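Local atomic coordinates of alginate lyase (PDB entry 6KFN), a protein that cleaves the polysaccharide alginate, probably by beta-elimination, and is built as a right-handed parallel beta-helix of the pectate-lyase-like kind. Residues Leu109-Phe121 / Tyr136-Tyr150. Sequence-based numbering, arbitrary orientation.
Sequences LEIYDIGDEGVHF and YNTGLIEAGFGEGIY. With NA (sodium ion), chain B.
Gly115 O takes two backbone N-H groups at once: Ile141 N at 2.8 Å, lying on a lone pair in the carbonyl plane, and Glu142 N, tilted 34° from the plane. Beside this grip, Ile114 O accepts from Leu140 N and Asp116 O from Gly139 N, so the longer loop of one coil is fastened to the shorter loop of the previous one.

Where the chain turns, the coils repeat each other, and matching positions fall side by side. Asn137 ND2 donates to Asp113 OD1 (3.1 Å), the amide and carboxylate almost parallel. Tyr112 and Tyr136 point the same way, their rings near parallel but slid past each other, so the contact is CH-pi: Tyr136 CG lies between the backbone N and the carbonyl carbon (chi1 62°), which brings its ring face against Tyr112 CB, over the ring centre, while Tyr136 OH reaches on to Glu110 OE2 at 2.6 Å.

On the next face His120 and Tyr150 form an offset stack, centroids 4.1 Å apart. The His120 ring is held at both nitrogens: His120 ND1 donates to Glu117 OE2 at 2.7 Å, and NE2 is hydrogen-bonded to Gly152 O. Lys94 pairs with both Glu117 and Asp116, and Glu147 OE2 binds sodium together with Glu182 and Asp185.

Inward, Val119 and Ile149 pack on Ile135, as strand 119-122 runs parallel between strands 94-99 and 149-151 in the beta-helix.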
ATOM      1  N   LEU A 109       9.212   6.827  -1.202  1.00  5.56           N
ATOM      2  CA  LEU A 109       8.436   7.028  -2.401  1.00  5.54           C
ATOM      3  C   LEU A 109       7.321   8.044  -2.185  1.00  5.57           C
ATOM      4  O   LEU A 109       6.786   8.200  -1.087  1.00  6.59           O
ATOM      5  CB  LEU A 109       7.834   5.708  -2.878  1.00  5.66           C
ATOM      6  CG  LEU A 109       8.824   4.547  -3.025  1.00  5.99           C
ATOM      7  CD1 LEU A 109       8.142   3.388  -3.710  1.00  6.73           C
ATOM      8  CD2 LEU A 109      10.068   4.963  -3.803  1.00  6.31           C
ATOM      9  N   GLU A 110       6.951   8.697  -3.273  1.00  5.24           N
ATOM     10  CA  GLU A 110       5.804   9.596  -3.310  1.00  5.53           C
ATOM     11  C   GLU A 110       4.946   9.157  -4.490  1.00  5.48           C
ATOM     12  O   GLU A 110       5.392   9.280  -5.633  1.00  6.60           O
ATOM     13  CB  GLU A 110       6.281  11.046  -3.430  1.00  7.07           C
ATOM     14  CG  GLU A 110       5.173  12.061  -3.378  1.00  9.41           C
ATOM     15  CD  GLU A 110       5.613  13.508  -3.572  1.00 10.16           C
ATOM     16  OE1 GLU A 110       6.809  13.794  -3.514  1.00 13.56           O
ATOM     17  OE2 GLU A 110       4.719  14.341  -3.809  1.00 12.09           O
ATOM     18  N   ILE A 111       3.749   8.621  -4.201  1.00  5.20           N
ATOM     19  CA  ILE A 111       2.921   7.955  -5.197  1.00  5.35           C
ATOM     20  C   ILE A 111       1.586   8.697  -5.224  1.00  5.09           C
ATOM     21  O   ILE A 111       0.925   8.789  -4.182  1.00  6.13           O
ATOM     22  CB  ILE A 111       2.721   6.474  -4.852  1.00  5.71           C
ATOM     23  CG1 ILE A 111       4.082   5.782  -4.738  1.00  6.69           C
ATOM     24  CG2 ILE A 111       1.800   5.808  -5.856  1.00  6.63           C
ATOM     25  CD1 ILE A 111       4.010   4.377  -4.221  1.00  8.89           C
ATOM     26  N   TYR A 112       1.214   9.245  -6.382  1.00  5.30           N
ATOM     27  CA  TYR A 112       0.084  10.165  -6.398  1.00  5.80           C
ATOM     28  C   TYR A 112      -0.475  10.308  -7.796  1.00  5.31           C
ATOM     29  O   TYR A 112       0.198  10.076  -8.805  1.00  5.85           O
ATOM     30  CB  TYR A 112       0.523  11.568  -5.871  1.00  7.06           C
ATOM     31  CG  TYR A 112       1.648  12.178  -6.694  1.00  7.69           C
ATOM     32  CD1 TYR A 112       2.969  11.808  -6.455  1.00  8.94           C
ATOM     33  CD2 TYR A 112       1.416  13.043  -7.751  1.00 14.45           C
ATOM     34  CE1 TYR A 112       4.011  12.263  -7.199  1.00 15.37           C
ATOM     35  CE2 TYR A 112       2.512  13.525  -8.545  1.00 19.08           C
ATOM     36  CZ  TYR A 112       3.800  13.098  -8.237  1.00 17.84           C
ATOM     37  OH  TYR A 112       4.943  13.494  -8.936  1.00 22.72           O
ATOM     38  N   ASP A 113      -1.730  10.764  -7.835  1.00  5.46           N
ATOM     39  CA  ASP A 113      -2.468  11.002  -9.075  1.00  5.73           C
ATOM     40  C   ASP A 113      -2.556   9.710  -9.897  1.00  5.78           C
ATOM     41  O   ASP A 113      -2.086   9.578 -11.025  1.00  6.84           O
ATOM     42  CB  ASP A 113      -1.944  12.181  -9.885  1.00  6.89           C
ATOM     43  CG  ASP A 113      -2.119  13.511  -9.183  1.00  7.54           C
ATOM     44  OD1 ASP A 113      -2.965  13.649  -8.292  1.00  8.19           O
ATOM     45  OD2 ASP A 113      -1.349  14.438  -9.571  1.00 11.48           O
ATOM     46  N   ILE A 114      -3.219   8.732  -9.265  1.00  5.64           N
ATOM     47  CA  ILE A 114      -3.351   7.361  -9.733  1.00  5.40           C
ATOM     48  C   ILE A 114      -4.829   7.084 -10.006  1.00  5.35           C
ATOM     49  O   ILE A 114      -5.704   7.467  -9.221  1.00  5.54           O
ATOM     50  CB  ILE A 114      -2.799   6.383  -8.658  1.00  5.50           C
ATOM     51  CG1 ILE A 114      -1.331   6.682  -8.325  1.00  6.97           C
ATOM     52  CG2 ILE A 114      -2.977   4.956  -9.084  1.00  5.42           C
ATOM     53  CD1 ILE A 114      -0.372   6.610  -9.491  1.00  7.58           C
ATOM     54  N   GLY A 115      -5.113   6.402 -11.115  1.00  5.61           N
ATOM     55  CA  GLY A 115      -6.504   6.148 -11.479  1.00  5.99           C
ATOM     56  C   GLY A 115      -7.252   5.240 -10.503  1.00  5.55           C
ATOM     57  O   GLY A 115      -8.400   5.526 -10.132  1.00  5.83           O
ATOM     58  N   ASP A 116      -6.628   4.120 -10.126  1.00  5.48           N
ATOM     59  CA  ASP A 116      -7.149   3.154  -9.175  1.00  5.39           C
ATOM     60  C   ASP A 116      -6.230   3.173  -7.950  1.00  5.15           C
ATOM     61  O   ASP A 116      -6.110   4.222  -7.311  1.00  5.29           O
ATOM     62  CB  ASP A 116      -7.297   1.768  -9.830  1.00  5.88           C
ATOM     63  CG  ASP A 116      -8.380   1.697 -10.903  1.00  7.76           C
ATOM     64  OD1 ASP A 116      -9.168   2.625 -11.122  1.00  7.98           O
ATOM     65  OD2 ASP A 116      -8.421   0.586 -11.526  1.00 10.24           O
ATOM     66  N   GLU A 117      -5.577   2.040  -7.629  1.00  4.95           N
ATOM     67  CA  GLU A 117      -4.900   1.885  -6.344  1.00  5.03           C
ATOM     68  C   GLU A 117      -3.416   2.249  -6.426  1.00  4.82           C
ATOM     69  O   GLU A 117      -2.726   2.025  -7.422  1.00  5.27           O
ATOM     70  CB  GLU A 117      -5.117   0.484  -5.760  1.00  5.57           C
ATOM     71  CG  GLU A 117      -4.411  -0.693  -6.432  1.00  5.99           C
ATOM     72  CD  GLU A 117      -5.104  -1.334  -7.635  1.00  6.52           C
ATOM     73  OE1 GLU A 117      -5.968  -0.688  -8.271  1.00  7.73           O
ATOM     74  OE2 GLU A 117      -4.749  -2.497  -8.001  1.00  7.66           O
ATOM     75  N   GLY A 118      -2.904   2.776  -5.318  1.00  4.73           N
ATOM     76  CA  GLY A 118      -1.531   3.241  -5.272  1.00  4.75           C
ATOM     77  C   GLY A 118      -0.504   2.128  -5.382  1.00  4.41           C
ATOM     78  O   GLY A 118       0.375   2.174  -6.250  1.00  5.19           O
ATOM     79  N   VAL A 119      -0.575   1.177  -4.459  1.00  4.36           N
ATOM     80  CA  VAL A 119       0.356   0.051  -4.377  1.00  4.60           C
ATOM     81  C   VAL A 119      -0.466  -1.208  -4.216  1.00  5.05           C
ATOM     82  O   VAL A 119      -1.370  -1.244  -3.376  1.00  6.69           O
ATOM     83  CB  VAL A 119       1.337   0.213  -3.206  1.00  5.69           C
ATOM     84  CG1 VAL A 119       2.265  -1.009  -3.047  1.00  7.66           C
ATOM     85  CG2 VAL A 119       2.166   1.486  -3.395  1.00  6.99           C
ATOM     86  N   HIS A 120      -0.138  -2.259  -4.960  1.00  5.23           N
ATOM     87  CA  HIS A 120      -0.870  -3.514  -4.868  1.00  5.11           C
ATOM     88  C   HIS A 120       0.115  -4.675  -4.805  1.00  5.03           C
ATOM     89  O   HIS A 120       0.913  -4.872  -5.719  1.00  6.25           O
ATOM     90  CB  HIS A 120      -1.787  -3.658  -6.057  1.00  5.75           C
ATOM     91  CG  HIS A 120      -2.811  -4.757  -5.963  1.00  5.45           C
ATOM     92  ND1 HIS A 120      -3.982  -4.658  -6.639  1.00  6.25           N
ATOM     93  CD2 HIS A 120      -2.892  -5.915  -5.251  1.00  5.60           C
ATOM     94  CE1 HIS A 120      -4.721  -5.736  -6.422  1.00  7.69           C
ATOM     95  NE2 HIS A 120      -4.060  -6.530  -5.615  1.00  5.81           N
ATOM     96  N   PHE A 121       0.075  -5.424  -3.692  1.00  4.81           N
ATOM     97  CA  PHE A 121       0.833  -6.668  -3.535  1.00  5.00           C
ATOM     98  C   PHE A 121      -0.059  -7.818  -4.016  1.00  4.60           C
ATOM     99  O   PHE A 121      -1.088  -8.085  -3.397  1.00  5.83           O
ATOM    100  CB  PHE A 121       1.197  -6.912  -2.076  1.00  5.21           C
ATOM    101  CG  PHE A 121       2.016  -5.812  -1.446  1.00  4.98           C
ATOM    102  CD1 PHE A 121       3.369  -5.792  -1.600  1.00  6.00           C
ATOM    103  CD2 PHE A 121       1.427  -4.818  -0.707  1.00  6.36           C
ATOM    104  CE1 PHE A 121       4.142  -4.801  -1.028  1.00  7.13           C
ATOM    105  CE2 PHE A 121       2.182  -3.821  -0.127  1.00  7.54           C
ATOM    106  CZ  PHE A 121       3.572  -3.817  -0.286  1.00  6.89           C
ATOM    107  N   TYR A 136      -1.029   9.469  -2.026  1.00  4.54           N
ATOM    108  CA  TYR A 136      -2.158  10.387  -1.969  1.00  4.90           C
ATOM    109  C   TYR A 136      -2.775  10.479  -3.355  1.00  4.95           C
ATOM    110  O   TYR A 136      -2.183  10.065  -4.350  1.00  5.65           O
ATOM    111  CB  TYR A 136      -1.725  11.761  -1.382  1.00  5.08           C
ATOM    112  CG  TYR A 136      -0.684  12.516  -2.164  1.00  5.57           C
ATOM    113  CD1 TYR A 136       0.673  12.245  -2.007  1.00  6.17           C
ATOM    114  CD2 TYR A 136      -1.043  13.553  -3.009  1.00  6.51           C
ATOM    115  CE1 TYR A 136       1.636  12.973  -2.693  1.00  7.05           C
ATOM    116  CE2 TYR A 136      -0.096  14.282  -3.695  1.00  7.25           C
ATOM    117  CZ  TYR A 136       1.245  14.009  -3.541  1.00  7.20           C
ATOM    118  OH  TYR A 136       2.165  14.756  -4.224  1.00  8.52           O
ATOM    119  N   ASN A 137      -3.997  11.024  -3.433  1.00  4.93           N
ATOM    120  CA  ASN A 137      -4.652  11.267  -4.724  1.00  5.17           C
ATOM    121  C   ASN A 137      -4.717   9.994  -5.577  1.00  5.18           C
ATOM    122  O   ASN A 137      -4.147   9.904  -6.667  1.00  5.99           O
ATOM    123  CB  ASN A 137      -3.975  12.402  -5.501  1.00  6.26           C
ATOM    124  CG  ASN A 137      -4.199  13.713  -4.880  1.00  7.77           C
ATOM    125  OD1 ASN A 137      -4.857  13.853  -3.871  1.00 11.32           O
ATOM    126  ND2 ASN A 137      -3.545  14.731  -5.461  1.00  9.14           N
ATOM    127  N   THR A 138      -5.476   9.023  -5.062  1.00  4.70           N
ATOM    128  CA  THR A 138      -5.757   7.759  -5.756  1.00  5.00           C
ATOM    129  C   THR A 138      -7.239   7.671  -6.060  1.00  5.63           C
ATOM    130  O   THR A 138      -8.048   8.428  -5.521  1.00  8.59           O
ATOM    131  CB  THR A 138      -5.323   6.560  -4.911  1.00  5.20           C
ATOM    132  OG1 THR A 138      -6.031   6.601  -3.677  1.00  6.61           O
ATOM    133  CG2 THR A 138      -3.831   6.572  -4.597  1.00  5.72           C
ATOM    134  N   GLY A 139      -7.631   6.728  -6.914  1.00  5.27           N
ATOM    135  CA  GLY A 139      -9.018   6.614  -7.287  1.00  6.00           C
ATOM    136  C   GLY A 139      -9.525   7.720  -8.171  1.00  6.16           C
ATOM    137  O   GLY A 139     -10.747   7.970  -8.201  1.00  7.92           O
ATOM    138  N   LEU A 140      -8.645   8.337  -8.971  1.00  6.45           N
ATOM    139  CA  LEU A 140      -9.055   9.405  -9.884  0.61  5.98           C
ATOM    140  C   LEU A 140      -9.935   8.901 -11.019  1.00  7.35           C
ATOM    141  O   LEU A 140     -10.683   9.700 -11.607  1.00 10.24           O
ATOM    142  CB  LEU A 140      -7.845  10.149 -10.423  0.61 10.43           C
ATOM    143  CG  LEU A 140      -6.956  10.845  -9.388  0.61 16.81           C
ATOM    144  CD1 LEU A 140      -5.968  11.680 -10.178  0.61 15.06           C
ATOM    145  CD2 LEU A 140      -7.773  11.660  -8.404  0.61 27.74           C
ATOM    146  N   ILE A 141      -9.856   7.624 -11.352  1.00  6.87           N
ATOM    147  CA  ILE A 141     -10.652   7.019 -12.407  1.00  7.62           C
ATOM    148  C   ILE A 141     -11.791   6.201 -11.829  1.00  7.48           C
ATOM    149  O   ILE A 141     -12.928   6.298 -12.274  1.00  9.71           O
ATOM    150  CB  ILE A 141      -9.744   6.190 -13.344  1.00  8.38           C
ATOM    151  CG1 ILE A 141      -8.779   7.118 -14.114  1.00  9.40           C
ATOM    152  CG2 ILE A 141     -10.622   5.291 -14.280  1.00 11.16           C
ATOM    153  CD1 ILE A 141      -9.410   7.910 -15.176  1.00 13.60           C
ATOM    154  N   GLU A 142     -11.507   5.381 -10.816  1.00  7.09           N
ATOM    155  CA  GLU A 142     -12.544   4.619 -10.130  1.00  7.34           C
ATOM    156  C   GLU A 142     -12.361   4.746  -8.637  1.00  6.69           C
ATOM    157  O   GLU A 142     -11.455   4.130  -8.054  1.00  6.80           O
ATOM    158  CB  GLU A 142     -12.543   3.157 -10.567  1.00  9.00           C
ATOM    159  CG  GLU A 142     -13.822   2.431 -10.276  1.00 23.38           C
ATOM    160  CD  GLU A 142     -14.997   2.985 -11.107  1.00 26.45           C
ATOM    161  OE1 GLU A 142     -14.957   2.880 -12.357  1.00 32.71           O
ATOM    162  OE2 GLU A 142     -15.933   3.489 -10.484  1.00 33.68           O
ATOM    163  N   ALA A 143     -13.216   5.536  -7.986  1.00  6.92           N
ATOM    164  CA  ALA A 143     -13.079   5.786  -6.562  1.00  6.61           C
ATOM    165  C   ALA A 143     -13.098   4.489  -5.768  1.00  6.23           C
ATOM    166  O   ALA A 143     -12.350   4.335  -4.804  1.00  6.37           O
ATOM    167  CB  ALA A 143     -14.204   6.701  -6.075  1.00  7.49           C
ATOM    168  N   GLY A 144     -13.972   3.569  -6.157  1.00  6.77           N
ATOM    169  CA  GLY A 144     -14.106   2.323  -5.424  1.00  6.91           C
ATOM    170  C   GLY A 144     -12.957   1.355  -5.598  1.00  6.71           C
ATOM    171  O   GLY A 144     -12.908   0.356  -4.865  1.00  8.12           O
ATOM    172  N   PHE A 145     -12.068   1.638  -6.534  1.00  6.42           N
ATOM    173  CA  PHE A 145     -10.795   0.927  -6.730  1.00  6.34           C
ATOM    174  C   PHE A 145      -9.613   1.805  -6.330  1.00  5.27           C
ATOM    175  O   PHE A 145      -8.488   1.598  -6.769  1.00  6.21           O
ATOM    176  CB  PHE A 145     -10.644   0.505  -8.207  1.00  8.55           C
ATOM    177  CG  PHE A 145     -11.704  -0.418  -8.750  1.00  9.44           C
ATOM    178  CD1 PHE A 145     -12.488  -1.246  -7.945  1.00 12.18           C
ATOM    179  CD2 PHE A 145     -11.885  -0.495 -10.114  1.00 12.26           C
ATOM    180  CE1 PHE A 145     -13.419  -2.107  -8.468  1.00 18.38           C
ATOM    181  CE2 PHE A 145     -12.853  -1.343 -10.643  1.00 18.49           C
ATOM    182  CZ  PHE A 145     -13.613  -2.156  -9.803  1.00 19.42           C
ATOM    183  N   GLY A 146      -9.865   2.821  -5.483  1.00  5.25           N
ATOM    184  CA  GLY A 146      -8.884   3.835  -5.175  1.00  4.96           C
ATOM    185  C   GLY A 146      -8.155   3.645  -3.862  1.00  4.55           C
ATOM    186  O   GLY A 146      -7.890   4.631  -3.157  1.00  4.81           O
ATOM    187  N   GLU A 147      -7.823   2.410  -3.519  1.00  4.39           N
ATOM    188  CA  GLU A 147      -7.132   2.159  -2.261  1.00  4.60           C
ATOM    189  C   GLU A 147      -5.734   2.763  -2.294  1.00  4.62           C
ATOM    190  O   GLU A 147      -5.093   2.856  -3.334  1.00  5.36           O
ATOM    191  CB  GLU A 147      -7.018   0.657  -1.983  1.00  5.53           C
ATOM    192  CG  GLU A 147      -8.354  -0.048  -1.815  1.00  6.37           C
ATOM    193  CD  GLU A 147      -9.088  -0.442  -3.076  1.00  5.98           C
ATOM    194  OE1 GLU A 147      -8.601  -0.219  -4.192  1.00  6.28           O
ATOM    195  OE2 GLU A 147     -10.206  -0.998  -2.946  1.00  7.92           O
ATOM    196  N   GLY A 148      -5.241   3.140  -1.117  1.00  4.33           N
ATOM    197  CA  GLY A 148      -3.849   3.532  -1.023  1.00  4.18           C
ATOM    198  C   GLY A 148      -2.912   2.355  -1.267  1.00  3.92           C
ATOM    199  O   GLY A 148      -2.067   2.373  -2.164  1.00  4.16           O
ATOM    200  N   ILE A 149      -3.094   1.338  -0.433  1.00  3.91           N
ATOM    201  CA  ILE A 149      -2.347   0.095  -0.483  1.00  4.20           C
ATOM    202  C   ILE A 149      -3.373  -1.054  -0.449  1.00  4.13           C
ATOM    203  O   ILE A 149      -4.267  -1.079   0.401  1.00  4.94           O
ATOM    204  CB  ILE A 149      -1.343  -0.040   0.663  1.00  4.51           C
ATOM    205  CG1 ILE A 149      -0.409   1.181   0.690  1.00  4.96           C
ATOM    206  CG2 ILE A 149      -0.577  -1.348   0.551  1.00  5.57           C
ATOM    207  CD1 ILE A 149       0.531   1.214   1.862  1.00  5.86           C
ATOM    208  N   TYR A 150      -3.196  -1.993  -1.363  1.00  4.43           N
ATOM    209  CA  TYR A 150      -4.118  -3.113  -1.581  1.00  4.61           C
ATOM    210  C   TYR A 150      -3.276  -4.382  -1.455  1.00  4.27           C
ATOM    211  O   TYR A 150      -2.292  -4.545  -2.184  1.00  5.21           O
ATOM    212  CB  TYR A 150      -4.729  -2.966  -2.960  1.00  5.78           C
ATOM    213  CG  TYR A 150      -5.916  -3.815  -3.300  1.00  6.56           C
ATOM    214  CD1 TYR A 150      -5.875  -5.188  -3.352  1.00  5.85           C
ATOM    215  CD2 TYR A 150      -7.053  -3.204  -3.736  1.00 20.36           C
ATOM    216  CE1 TYR A 150      -6.957  -5.939  -3.795  1.00  6.78           C
ATOM    217  CE2 TYR A 150      -8.157  -3.956  -4.179  1.00 27.79           C
ATOM    218  CZ  TYR A 150      -8.093  -5.322  -4.186  1.00 13.55           C
ATOM    219  OH  TYR A 150      -9.134  -6.051  -4.692  1.00 15.28           O
TER
HETATM  220 NA    NA B 401     -11.584  -1.660  -1.173  1.00  8.11          NA
HETATM  221  O   HOH W   1     -13.222  -0.155  -2.070  1.00 10.65           O
HETATM  222  O   HOH W   2     -12.189  -3.372  -2.789  1.00 21.89           O
HETATM  223  O   HOH W   3     -13.353  -2.240   0.297  1.00 15.32           O